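Long-range contact in PatF (Prochloron didemni, PDB 4BG2), which belongs to the cyanobactin prenyltransferase family and probably acts in patellamide biosynthesis: residues 140-145 and 172-177. Numbering follows the deposited sequence.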
loop_
_atom_site.group_PDB
_atom_site.type_symbol
_atom_site.label_atom_id
_atom_site.label_comp_id
_atom_site.label_asym_id
_atom_site.label_seq_id
_atom_site.Cartn_x
_atom_site.Cartn_y
_atom_site.Cartn_z
ATOM N N ILE A 140 -3.345 -8.833 -7.397
ATOM C CA ILE A 140 -4.068 -9.728 -8.274
ATOM C C ILE A 140 -3.471 -9.622 -9.667
ATOM O O ILE A 140 -2.999 -8.556 -10.044
ATOM C CB ILE A 140 -5.559 -9.325 -8.293
ATOM C CG1 ILE A 140 -6.139 -9.414 -6.878
ATOM C CG2 ILE A 140 -6.359 -10.195 -9.238
ATOM C CD1 ILE A 140 -7.417 -8.627 -6.698
ATOM N N LYS A 141 -3.483 -10.726 -10.422
ATOM C CA LYS A 141 -2.956 -10.723 -11.787
ATOM C C LYS A 141 -3.866 -9.857 -12.640
ATOM O O LYS A 141 -5.076 -10.067 -12.642
ATOM C CB LYS A 141 -2.868 -12.143 -12.349
ATOM C CG LYS A 141 -1.816 -12.995 -11.664
ATOM C CD LYS A 141 -1.620 -14.326 -12.365
ATOM C CE LYS A 141 -0.599 -15.176 -11.637
ATOM N NZ LYS A 141 -0.625 -16.589 -12.115
ATOM N N PRO A 142 -3.299 -8.861 -13.343
ATOM C CA PRO A 142 -4.127 -7.940 -14.143
ATOM C C PRO A 142 -4.935 -8.565 -15.261
ATOM O O PRO A 142 -6.007 -8.051 -15.573
ATOM C CB PRO A 142 -3.101 -6.979 -14.734
ATOM C CG PRO A 142 -2.035 -6.937 -13.706
ATOM C CD PRO A 142 -1.926 -8.358 -13.224
ATOM N N GLU A 143 -4.428 -9.645 -15.865
ATOM C CA GLU A 143 -5.038 -10.229 -17.067
ATOM C C GLU A 143 -5.926 -11.440 -16.800
ATOM O O GLU A 143 -6.273 -12.171 -17.721
ATOM C CB GLU A 143 -3.950 -10.598 -18.088
ATOM C CG GLU A 143 -3.345 -9.379 -18.756
ATOM C CD GLU A 143 -4.326 -8.707 -19.706
ATOM O OE1 GLU A 143 -4.687 -9.337 -20.737
ATOM O OE2 GLU A 143 -4.736 -7.551 -19.412
ATOM N N GLU A 144 -6.311 -11.642 -15.547
ATOM C CA GLU A 144 -7.261 -12.692 -15.215
ATOM C C GLU A 144 -8.620 -12.058 -14.925
ATOM O O GLU A 144 -8.688 -10.889 -14.522
ATOM C CB GLU A 144 -6.770 -13.482 -13.995
ATOM C CG GLU A 144 -5.426 -14.170 -14.181
ATOM C CD GLU A 144 -5.485 -15.418 -15.051
ATOM O OE1 GLU A 144 -6.583 -15.951 -15.320
ATOM O OE2 GLU A 144 -4.411 -15.879 -15.487
ATOM N N ASP A 145 -9.688 -12.822 -15.140
ATOM C CA ASP A 145 -11.019 -12.455 -14.673
ATOM C C ASP A 145 -11.052 -12.810 -13.191
ATOM O O ASP A 145 -10.987 -13.987 -12.831
ATOM C CB ASP A 145 -12.114 -13.205 -15.445
ATOM C CG ASP A 145 -13.503 -13.030 -14.828
ATOM O OD1 ASP A 145 -13.742 -12.022 -14.126
ATOM O OD2 ASP A 145 -14.367 -13.904 -15.059
ATOM N N ASP A 172 -12.664 -4.286 -11.839
ATOM C CA ASP A 172 -11.337 -3.644 -11.950
ATOM C C ASP A 172 -10.444 -3.706 -10.696
ATOM O O ASP A 172 -9.332 -3.163 -10.703
ATOM C CB ASP A 172 -11.508 -2.191 -12.396
ATOM C CG ASP A 172 -12.000 -2.072 -13.852
ATOM O OD1 ASP A 172 -12.031 -3.097 -14.593
ATOM O OD2 ASP A 172 -12.350 -0.945 -14.257
ATOM N N THR A 173 -10.913 -4.371 -9.636
ATOM C CA THR A 173 -10.115 -4.515 -8.405
ATOM C C THR A 173 -8.853 -5.272 -8.748
ATOM O O THR A 173 -8.893 -6.400 -9.223
ATOM C CB THR A 173 -10.914 -5.195 -7.269
ATOM O OG1 THR A 173 -11.905 -4.288 -6.807
ATOM C CG2 THR A 173 -10.035 -5.566 -6.077
HETATM N N MSE A 174 -7.720 -4.623 -8.529
HETATM C CA MSE A 174 -6.420 -5.233 -8.784
HETATM C C MSE A 174 -5.608 -5.402 -7.512
HETATM O O MSE A 174 -4.648 -6.136 -7.500
HETATM C CB MSE A 174 -5.657 -4.338 -9.752
HETATM C CG MSE A 174 -4.878 -5.117 -10.798
HETATM SE SE MSE A 174 -4.072 -3.750 -12.007
HETATM C CE MSE A 174 -2.622 -3.223 -10.777
ATOM N N VAL A 175 -5.981 -4.700 -6.456
ATOM C CA VAL A 175 -5.334 -4.835 -5.162
ATOM C C VAL A 175 -6.429 -4.908 -4.093
ATOM O O VAL A 175 -7.418 -4.181 -4.146
ATOM C CB VAL A 175 -4.415 -3.623 -4.816
ATOM C CG1 VAL A 175 -3.535 -3.952 -3.630
ATOM C CG2 VAL A 175 -3.548 -3.195 -5.980
ATOM N N ILE A 176 -6.214 -5.750 -3.093
ATOM C CA ILE A 176 -7.058 -5.792 -1.906
ATOM C C ILE A 176 -6.189 -5.578 -0.669
ATOM O O ILE A 176 -5.190 -6.264 -0.471
ATOM C CB ILE A 176 -7.806 -7.128 -1.802
ATOM C CG1 ILE A 176 -8.687 -7.329 -3.035
ATOM C CG2 ILE A 176 -8.638 -7.166 -0.526
ATOM C CD1 ILE A 176 -9.116 -8.772 -3.241
ATOM N N GLY A 177 -6.562 -4.587 0.141
ATOM C CA GLY A 177 -5.854 -4.228 1.366
ATOM C C GLY A 177 -6.577 -4.737 2.603
ATOM O O GLY A 177 -7.801 -4.705 2.671
#
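With chi1 at -60°, Ile-140 sets CG1 beside its own backbone N, and chi2 of 161° extends CD1 away from CA, over the backbone of Met-174. There the methyl group comes within 3.7 Å of Thr-173 O and also touches two side chains, meeting Ile-176 CD1 at 3.9 Å and Thr-173 CG2 at 4.1 Å. Closer to the main chain, Ile-140 CB lies 3.4 Å from Met-174 O. That same oxygen accepts the hydrogen bond from Ile-140 N, at 3.0 Å and nearly straight (164° at the hydrogen). The bond lies at the end of strand 133-140, which runs antiparallel to strand 173-181 in the closed barrel; Ile-176 and Ile-138 continue the backbone pairing. Helices 147-157 and 163-172 make up most of the chain between the two strands. Leu-149 and Ala-153 of helix 147-157 touch Ile-140 and Ile-176, respectively, so the isoleucine pair joins the sheet to this helix. An alanine in place of Ile-140 would probably open a gap beside Ile-176 CD1 and Thr-173 CG2. Past Ile-140 the chain leaves the sheet in a type I turn from Lys-141 to Glu-144. Pro-142 in this turn presents CG to the selenium of Met-174, a selenomethionine, at 4.1 Å, the two side chains crossing at a slant on the more exposed flank. Met-174 CG passes 4.0 Å from Ile-140 O. Thr-173 OG1 hydrogen-bonds to Leu-169 O in the preceding helix.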